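Local coordinates for protein argonaute (Methanocaldococcus jannaschii, PDB 5G5S) that cleaves single-stranded target DNA as an endonuclease guided by short single-stranded DNA, and may defend the cell against invading genetic elements, at residues Gly504-Leu509 / Lys691-Leu696; Glu537-Gly542 / Leu547-Glu552. One frame throughout, in Å; residues are numbered along the deposited sequence.

Contact 1. Residues Gly504-Leu509 / Lys691-Leu696; sequences GLDTGL and KFVKAL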
ATOM      1  N   GLY A 504      12.459  -1.933  -0.769  1.00 50.32           N
ATOM      2  CA  GLY A 504      11.025  -2.037  -0.568  1.00 50.68           C
ATOM      3  C   GLY A 504      10.553  -3.314  -1.213  1.00 56.78           C
ATOM      4  O   GLY A 504      10.861  -3.574  -2.372  1.00 55.56           O
ATOM      5  N   LEU A 505       9.851  -4.137  -0.460  1.00 57.50           N
ATOM      6  CA  LEU A 505       9.428  -5.426  -0.965  1.00 60.21           C
ATOM      7  C   LEU A 505       7.948  -5.632  -0.796  1.00 67.42           C
ATOM      8  O   LEU A 505       7.398  -5.310   0.246  1.00 68.32           O
ATOM      9  CB  LEU A 505      10.250  -6.540  -0.243  1.00 60.63           C
ATOM     10  CG  LEU A 505       9.938  -8.010  -0.552  1.00 65.76           C
ATOM     11  CD1 LEU A 505      10.190  -8.346  -2.013  1.00 65.93           C
ATOM     12  CD2 LEU A 505      10.748  -8.920   0.328  1.00 69.10           C
ATOM     13  N   ASP A 506       7.306  -6.150  -1.846  1.00 66.92           N
ATOM     14  CA  ASP A 506       5.903  -6.536  -1.898  1.00 68.68           C
ATOM     15  C   ASP A 506       5.855  -7.893  -2.615  1.00 75.31           C
ATOM     16  O   ASP A 506       6.499  -8.067  -3.648  1.00 73.39           O
ATOM     17  CB  ASP A 506       5.045  -5.491  -2.620  1.00 71.37           C
ATOM     18  CG  ASP A 506       3.546  -5.746  -2.486  1.00 91.97           C
ATOM     19  OD1 ASP A 506       3.036  -6.696  -3.137  1.00 96.20           O
ATOM     20  OD2 ASP A 506       2.881  -4.996  -1.738  1.00 99.77           O
ATOM     21  N   THR A 507       5.126  -8.856  -2.038  1.00 76.28           N
ATOM     22  CA  THR A 507       5.012 -10.219  -2.560  1.00 78.97           C
ATOM     23  C   THR A 507       3.553 -10.652  -2.810  1.00 87.64           C
ATOM     24  O   THR A 507       2.974 -11.410  -2.025  1.00 88.30           O
ATOM     25  CB  THR A 507       5.884 -11.189  -1.739  1.00 87.61           C
ATOM     26  OG1 THR A 507       5.630 -10.987  -0.348  1.00 83.75           O
ATOM     27  CG2 THR A 507       7.379 -11.002  -2.002  1.00 86.03           C
ATOM     28  N   GLY A 508       2.989 -10.149  -3.915  1.00 86.93           N
ATOM     29  CA  GLY A 508       1.623 -10.420  -4.360  1.00 89.50           C
ATOM     30  C   GLY A 508       1.296 -11.892  -4.534  1.00 95.52           C
ATOM     31  O   GLY A 508       0.298 -12.366  -3.982  1.00 97.80           O
ATOM     32  N   LEU A 509       2.141 -12.628  -5.288  1.00 91.18           N
ATOM     33  CA  LEU A 509       1.985 -14.067  -5.523  1.00111.76           C
ATOM     34  C   LEU A 509       3.138 -14.858  -4.906  1.00122.78           C
ATOM     35  O   LEU A 509       3.186 -15.029  -3.688  1.00 82.59           O
ATOM     36  CB  LEU A 509       1.869 -14.373  -7.019  1.00113.28           C
ATOM     37  N   LYS A 691       2.941  -0.378  -5.990  1.00 57.00           N
ATOM     38  CA  LYS A 691       2.425   0.206  -7.230  1.00 58.90           C
ATOM     39  C   LYS A 691       2.837  -0.601  -8.478  1.00 62.90           C
ATOM     40  O   LYS A 691       2.080  -0.643  -9.454  1.00 64.63           O
ATOM     41  CB  LYS A 691       2.869   1.675  -7.358  1.00 62.35           C
ATOM     42  CG  LYS A 691       1.937   2.677  -6.663  1.00 70.48           C
ATOM     43  CD  LYS A 691       2.414   4.103  -6.914  1.00 88.86           C
ATOM     44  CE  LYS A 691       1.310   5.144  -6.826  1.00102.49           C
ATOM     45  NZ  LYS A 691       1.846   6.541  -6.757  1.00 94.53           N
ATOM     46  N   PHE A 692       4.025  -1.232  -8.453  1.00 58.24           N
ATOM     47  CA  PHE A 692       4.499  -2.043  -9.570  1.00 59.52           C
ATOM     48  C   PHE A 692       3.750  -3.368  -9.617  1.00 63.68           C
ATOM     49  O   PHE A 692       3.344  -3.800 -10.696  1.00 64.86           O
ATOM     50  CB  PHE A 692       6.026  -2.243  -9.547  1.00 60.99           C
ATOM     51  CG  PHE A 692       6.528  -3.140 -10.664  1.00 65.13           C
ATOM     52  CD1 PHE A 692       6.731  -2.639 -11.944  1.00 69.40           C
ATOM     53  CD2 PHE A 692       6.728  -4.501 -10.451  1.00 68.57           C
ATOM     54  CE1 PHE A 692       7.162  -3.471 -12.976  1.00 72.12           C
ATOM     55  CE2 PHE A 692       7.168  -5.331 -11.485  1.00 73.05           C
ATOM     56  CZ  PHE A 692       7.386  -4.809 -12.738  1.00 72.41           C
ATOM     57  N   VAL A 693       3.547  -3.997  -8.444  1.00 60.31           N
ATOM     58  CA  VAL A 693       2.816  -5.264  -8.311  1.00 60.97           C
ATOM     59  C   VAL A 693       1.362  -5.104  -8.792  1.00 66.66           C
ATOM     60  O   VAL A 693       0.884  -5.962  -9.543  1.00 69.10           O
ATOM     61  CB  VAL A 693       2.995  -5.914  -6.906  1.00 62.65           C
ATOM     62  CG1 VAL A 693       2.082  -7.128  -6.710  1.00 63.58           C
ATOM     63  CG2 VAL A 693       4.454  -6.323  -6.692  1.00 61.34           C
ATOM     64  N   LYS A 694       0.704  -3.964  -8.452  1.00 61.27           N
ATOM     65  CA  LYS A 694      -0.655  -3.653  -8.915  1.00 62.32           C
ATOM     66  C   LYS A 694      -0.674  -3.476 -10.434  1.00 67.50           C
ATOM     67  O   LYS A 694      -1.553  -4.039 -11.094  1.00 70.58           O
ATOM     68  CB  LYS A 694      -1.249  -2.402  -8.224  1.00 64.15           C
ATOM     69  CG  LYS A 694      -1.462  -2.500  -6.707  1.00 80.04           C
ATOM     70  CD  LYS A 694      -2.435  -3.605  -6.279  1.00 94.83           C
ATOM     71  CE  LYS A 694      -2.324  -3.927  -4.806  1.00105.73           C
ATOM     72  NZ  LYS A 694      -2.878  -5.272  -4.490  1.00112.81           N
ATOM     73  N   ALA A 695       0.309  -2.729 -10.979  1.00 63.06           N
ATOM     74  CA  ALA A 695       0.477  -2.456 -12.406  1.00 65.64           C
ATOM     75  C   ALA A 695       0.643  -3.748 -13.204  1.00 74.83           C
ATOM     76  O   ALA A 695       0.021  -3.905 -14.256  1.00 77.08           O
ATOM     77  CB  ALA A 695       1.673  -1.543 -12.640  1.00 64.89           C
ATOM     78  N   LEU A 696       1.438  -4.693 -12.676  1.00 72.18           N
ATOM     79  CA  LEU A 696       1.658  -5.982 -13.315  1.00 74.63           C
ATOM     80  C   LEU A 696       0.381  -6.842 -13.297  1.00 77.79           C
ATOM     81  O   LEU A 696       0.125  -7.589 -14.247  1.00 79.42           O
ATOM     82  CB  LEU A 696       2.843  -6.694 -12.648  1.00 74.07           C
ATOM     83  CG  LEU A 696       3.575  -7.780 -13.445  1.00 82.23           C
ATOM     84  CD1 LEU A 696       3.433  -7.606 -14.967  1.00 85.87           C
ATOM     85  CD2 LEU A 696       5.026  -7.830 -13.045  1.00 84.78           C
TER
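Val693 presents both of its methyl groups to Asp506, and the carboxylate atom they meet is OD1. From Asp506 OD1 it is 3.7 Å to Val693 CG1 and 3.8 Å to Val693 CG2, so the oxygen rests against the fork of the valine. The contact is apolar on the valine side, with no hydrogen bond between the two segments. Val693 CG1 also reaches the backbone of the loop, 4.1 Å from Gly508 CA, while Val693 CG2 lies at a similar 4.1 Å from Asp506 O. One side chain on the helix therefore touches both the last residue of strand 501-506 and the loop that follows.

The setting is the RNase H-like fold of the PIWI domain, in which strand 501-506 pairs with strand 517-525 on one side and, in parallel, with strand 566-571 on the other, while helix 684-697 packs against this sheet. By similarity Asp506 is an active-site residue and a ligand of two manganese ions. The first torsion of Asp506 (chi1 -170°) puts CG opposite the backbone N, which brings OD1 against Val693; OD2 comes close to OD1 of Asp690, the residue just before Lys691 and likewise a manganese ligand by similarity. Asp572 lies near the same group.

Farther out, Val693 and Phe692 pack on Cys520 of the neighbouring strand 517-525, and Phe692 meets Phe714 edge-to-face. Backbone hydrogen bonds to Cys520 and Leu570 hold Asp506 and Leu505, respectively, in the sheet.

Contact 2. Residues Glu537-Gly542 / Leu547-Glu552; sequences ETPAPG and LPYVIE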
ATOM      1  N   GLU A 537      10.625 -13.443  -9.636  1.00 70.91           N
ATOM      2  CA  GLU A 537       9.971 -14.677 -10.097  1.00 73.98           C
ATOM      3  C   GLU A 537       9.755 -15.558  -8.879  1.00 80.24           C
ATOM      4  O   GLU A 537      10.634 -15.593  -8.017  1.00 77.56           O
ATOM      5  CB  GLU A 537      10.874 -15.439 -11.077  1.00 76.78           C
ATOM      6  CG  GLU A 537      11.105 -14.756 -12.410  1.00 88.41           C
ATOM      7  CD  GLU A 537      12.154 -15.444 -13.265  1.00113.68           C
ATOM      8  OE1 GLU A 537      11.889 -16.573 -13.736  1.00115.79           O
ATOM      9  OE2 GLU A 537      13.237 -14.850 -13.470  1.00104.37           O
ATOM     10  N   THR A 538       8.616 -16.284  -8.805  1.00 81.48           N
ATOM     11  CA  THR A 538       8.338 -17.198  -7.681  1.00 83.08           C
ATOM     12  C   THR A 538       9.303 -18.407  -7.718  1.00 89.89           C
ATOM     13  O   THR A 538       9.684 -18.823  -8.819  1.00 90.63           O
ATOM     14  CB  THR A 538       6.877 -17.653  -7.657  1.00 95.68           C
ATOM     15  OG1 THR A 538       6.537 -18.224  -8.915  1.00 97.57           O
ATOM     16  CG2 THR A 538       5.917 -16.543  -7.290  1.00 94.22           C
ATOM     17  N   PRO A 539       9.706 -18.974  -6.546  1.00 87.55           N
ATOM     18  CA  PRO A 539      10.679 -20.091  -6.559  1.00 89.73           C
ATOM     19  C   PRO A 539      10.360 -21.313  -7.422  1.00 99.37           C
ATOM     20  O   PRO A 539      11.179 -21.697  -8.264  1.00100.36           O
ATOM     21  CB  PRO A 539      10.857 -20.455  -5.074  1.00 91.11           C
ATOM     22  CG  PRO A 539       9.776 -19.741  -4.345  1.00 94.22           C
ATOM     23  CD  PRO A 539       9.374 -18.565  -5.164  1.00 87.83           C
ATOM     24  N   ALA A 540       9.185 -21.925  -7.205  1.00 98.93           N
ATOM     25  CA  ALA A 540       8.712 -23.124  -7.897  1.00103.02           C
ATOM     26  C   ALA A 540       7.228 -23.299  -7.561  1.00111.24           C
ATOM     27  O   ALA A 540       6.782 -22.702  -6.574  1.00109.44           O
ATOM     28  CB  ALA A 540       9.497 -24.345  -7.411  1.00105.49           C
ATOM     29  N   PRO A 541       6.441 -24.112  -8.318  1.00113.06           N
ATOM     30  CA  PRO A 541       5.024 -24.295  -7.947  1.00115.56           C
ATOM     31  C   PRO A 541       4.842 -25.004  -6.599  1.00121.84           C
ATOM     32  O   PRO A 541       5.560 -25.957  -6.289  1.00122.38           O
ATOM     33  CB  PRO A 541       4.451 -25.117  -9.108  1.00121.13           C
ATOM     34  CG  PRO A 541       5.621 -25.820  -9.694  1.00126.08           C
ATOM     35  CD  PRO A 541       6.783 -24.890  -9.530  1.00117.40           C
ATOM     36  N   GLY A 542       3.912 -24.485  -5.801  1.00119.40           N
ATOM     37  CA  GLY A 542       3.581 -25.018  -4.485  1.00120.97           C
ATOM     38  C   GLY A 542       4.390 -24.475  -3.323  1.00122.07           C
ATOM     39  O   GLY A 542       4.411 -25.099  -2.258  1.00123.80           O
ATOM     40  N   LEU A 547      11.736 -14.002   2.223  1.00 61.46           N
ATOM     41  CA  LEU A 547      12.913 -13.126   2.230  1.00 57.83           C
ATOM     42  C   LEU A 547      14.239 -13.850   1.888  1.00 61.87           C
ATOM     43  O   LEU A 547      14.931 -13.361   1.001  1.00 61.58           O
ATOM     44  CB  LEU A 547      13.016 -12.283   3.510  1.00 56.02           C
ATOM     45  CG  LEU A 547      14.065 -11.159   3.509  1.00 58.96           C
ATOM     46  CD1 LEU A 547      13.828 -10.154   2.366  1.00 57.44           C
ATOM     47  CD2 LEU A 547      14.095 -10.445   4.844  1.00 60.07           C
ATOM     48  N   PRO A 548      14.596 -15.029   2.473  1.00 59.08           N
ATOM     49  CA  PRO A 548      15.830 -15.711   2.035  1.00 59.31           C
ATOM     50  C   PRO A 548      15.912 -15.940   0.517  1.00 62.15           C
ATOM     51  O   PRO A 548      16.977 -15.718  -0.061  1.00 61.57           O
ATOM     52  CB  PRO A 548      15.793 -17.029   2.816  1.00 63.05           C
ATOM     53  CG  PRO A 548      14.997 -16.702   4.035  1.00 66.80           C
ATOM     54  CD  PRO A 548      13.927 -15.793   3.550  1.00 61.01           C
ATOM     55  N   TYR A 549      14.786 -16.320  -0.132  1.00 58.48           N
ATOM     56  CA  TYR A 549      14.711 -16.519  -1.583  1.00 59.92           C
ATOM     57  C   TYR A 549      14.889 -15.219  -2.377  1.00 63.31           C
ATOM     58  O   TYR A 549      15.545 -15.247  -3.418  1.00 63.76           O
ATOM     59  CB  TYR A 549      13.417 -17.245  -1.995  1.00 63.71           C
ATOM     60  CG  TYR A 549      13.196 -17.286  -3.491  1.00 68.02           C
ATOM     61  CD1 TYR A 549      13.819 -18.247  -4.284  1.00 71.83           C
ATOM     62  CD2 TYR A 549      12.418 -16.324  -4.124  1.00 68.39           C
ATOM     63  CE1 TYR A 549      13.673 -18.244  -5.672  1.00 73.02           C
ATOM     64  CE2 TYR A 549      12.238 -16.329  -5.505  1.00 70.09           C
ATOM     65  CZ  TYR A 549      12.864 -17.290  -6.277  1.00 78.10           C
ATOM     66  OH  TYR A 549      12.654 -17.288  -7.636  1.00 81.19           O
ATOM     67  N   VAL A 550      14.305 -14.090  -1.900  1.00 58.29           N
ATOM     68  CA  VAL A 550      14.417 -12.772  -2.530  1.00 56.68           C
ATOM     69  C   VAL A 550      15.907 -12.397  -2.644  1.00 61.34           C
ATOM     70  O   VAL A 550      16.361 -12.023  -3.728  1.00 61.64           O
ATOM     71  CB  VAL A 550      13.589 -11.681  -1.782  1.00 59.47           C
ATOM     72  CG1 VAL A 550      13.875 -10.276  -2.320  1.00 57.79           C
ATOM     73  CG2 VAL A 550      12.098 -11.982  -1.848  1.00 59.95           C
ATOM     74  N   ILE A 551      16.657 -12.543  -1.534  1.00 56.89           N
ATOM     75  CA  ILE A 551      18.086 -12.237  -1.447  1.00 56.79           C
ATOM     76  C   ILE A 551      18.890 -13.081  -2.419  1.00 64.00           C
ATOM     77  O   ILE A 551      19.715 -12.533  -3.152  1.00 64.78           O
ATOM     78  CB  ILE A 551      18.602 -12.309   0.016  1.00 59.57           C
ATOM     79  CG1 ILE A 551      17.825 -11.309   0.924  1.00 57.86           C
ATOM     80  CG2 ILE A 551      20.104 -12.043   0.071  1.00 62.15           C
ATOM     81  CD1 ILE A 551      17.915 -11.560   2.416  1.00 59.89           C
ATOM     82  N   GLU A 552      18.611 -14.405  -2.465  1.00 63.23           N
ATOM     83  CA  GLU A 552      19.254 -15.356  -3.371  1.00 64.99           C
ATOM     84  C   GLU A 552      18.998 -14.930  -4.816  1.00 67.03           C
ATOM     85  O   GLU A 552      19.930 -14.908  -5.608  1.00 67.78           O
ATOM     86  CB  GLU A 552      18.710 -16.778  -3.151  1.00 68.39           C
ATOM     87  CG  GLU A 552      19.188 -17.453  -1.877  1.00 86.17           C
ATOM     88  CD  GLU A 552      18.636 -18.856  -1.703  1.00113.44           C
ATOM     89  OE1 GLU A 552      19.170 -19.785  -2.351  1.00125.26           O
ATOM     90  OE2 GLU A 552      17.656 -19.026  -0.939  1.00 98.74           O
TER
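Tyr549 carries its CG anti to the backbone N (chi1 171°), and its second torsion turns the ring so that one face meets Pro539 while the hydroxyl reaches Glu537. These two contacts tie the end of strand 530-537 and the loop after it to the first turns of helix 547-556, within the RNase H-like fold of the PIWI domain. The loop leads on to Glu543, an active-site residue by similarity, whose side chain comes within about 4 Å of that of Pro539 (nearest atoms).

The proline lies over the ring in a CH-pi contact: Pro539 CB is 3.9 Å from the centroid of the Tyr549 ring, above the face and displaced toward the rim. The ring atom nearest to Pro539 CB is Tyr549 CE1, at 3.6 Å. Over the same face, Pro539 CD lies 3.6 Å from Tyr549 CE2, so the pyrrolidine spans the ring from CE1 to CE2.

The polar ends of Glu537 and Thr538 have partners outside the pair: Glu537 OE2 is hydrogen-bonded to Tyr553 OH, one turn further along the same helix, and Thr538 OG1 to His515 O.

The tyrosine hydroxyl donates to the strand-end carbonyl: Tyr549 OH lies 2.7 Å from Glu537 O, with a C=O...OH angle of 131° and the donor 48° out of the carbonyl plane.

Both contacts belong to the PIWI domain, and their centres are 14 Å apart. Along the chain the order is 504-509, 537-542, 547-552 and 691-696, which nests contact 2 inside the loop closed by contact 1. Strand 530-537, which leads into contact 2, pairs with strand 517-525, itself the antiparallel neighbour of strand 501-506. The two contacts touch directly: Leu505 CD2 packs 3.9 Å from Leu547 CD1, and Leu509 C lies 4.0 Å from Thr538 CG2. Leu505 thus packs on helix 547-556 and Asp506 on helix 684-697, so one strand joins the probable metal ligand Asp506 to the helix that follows the loop carrying Glu543, a probable active-site residue.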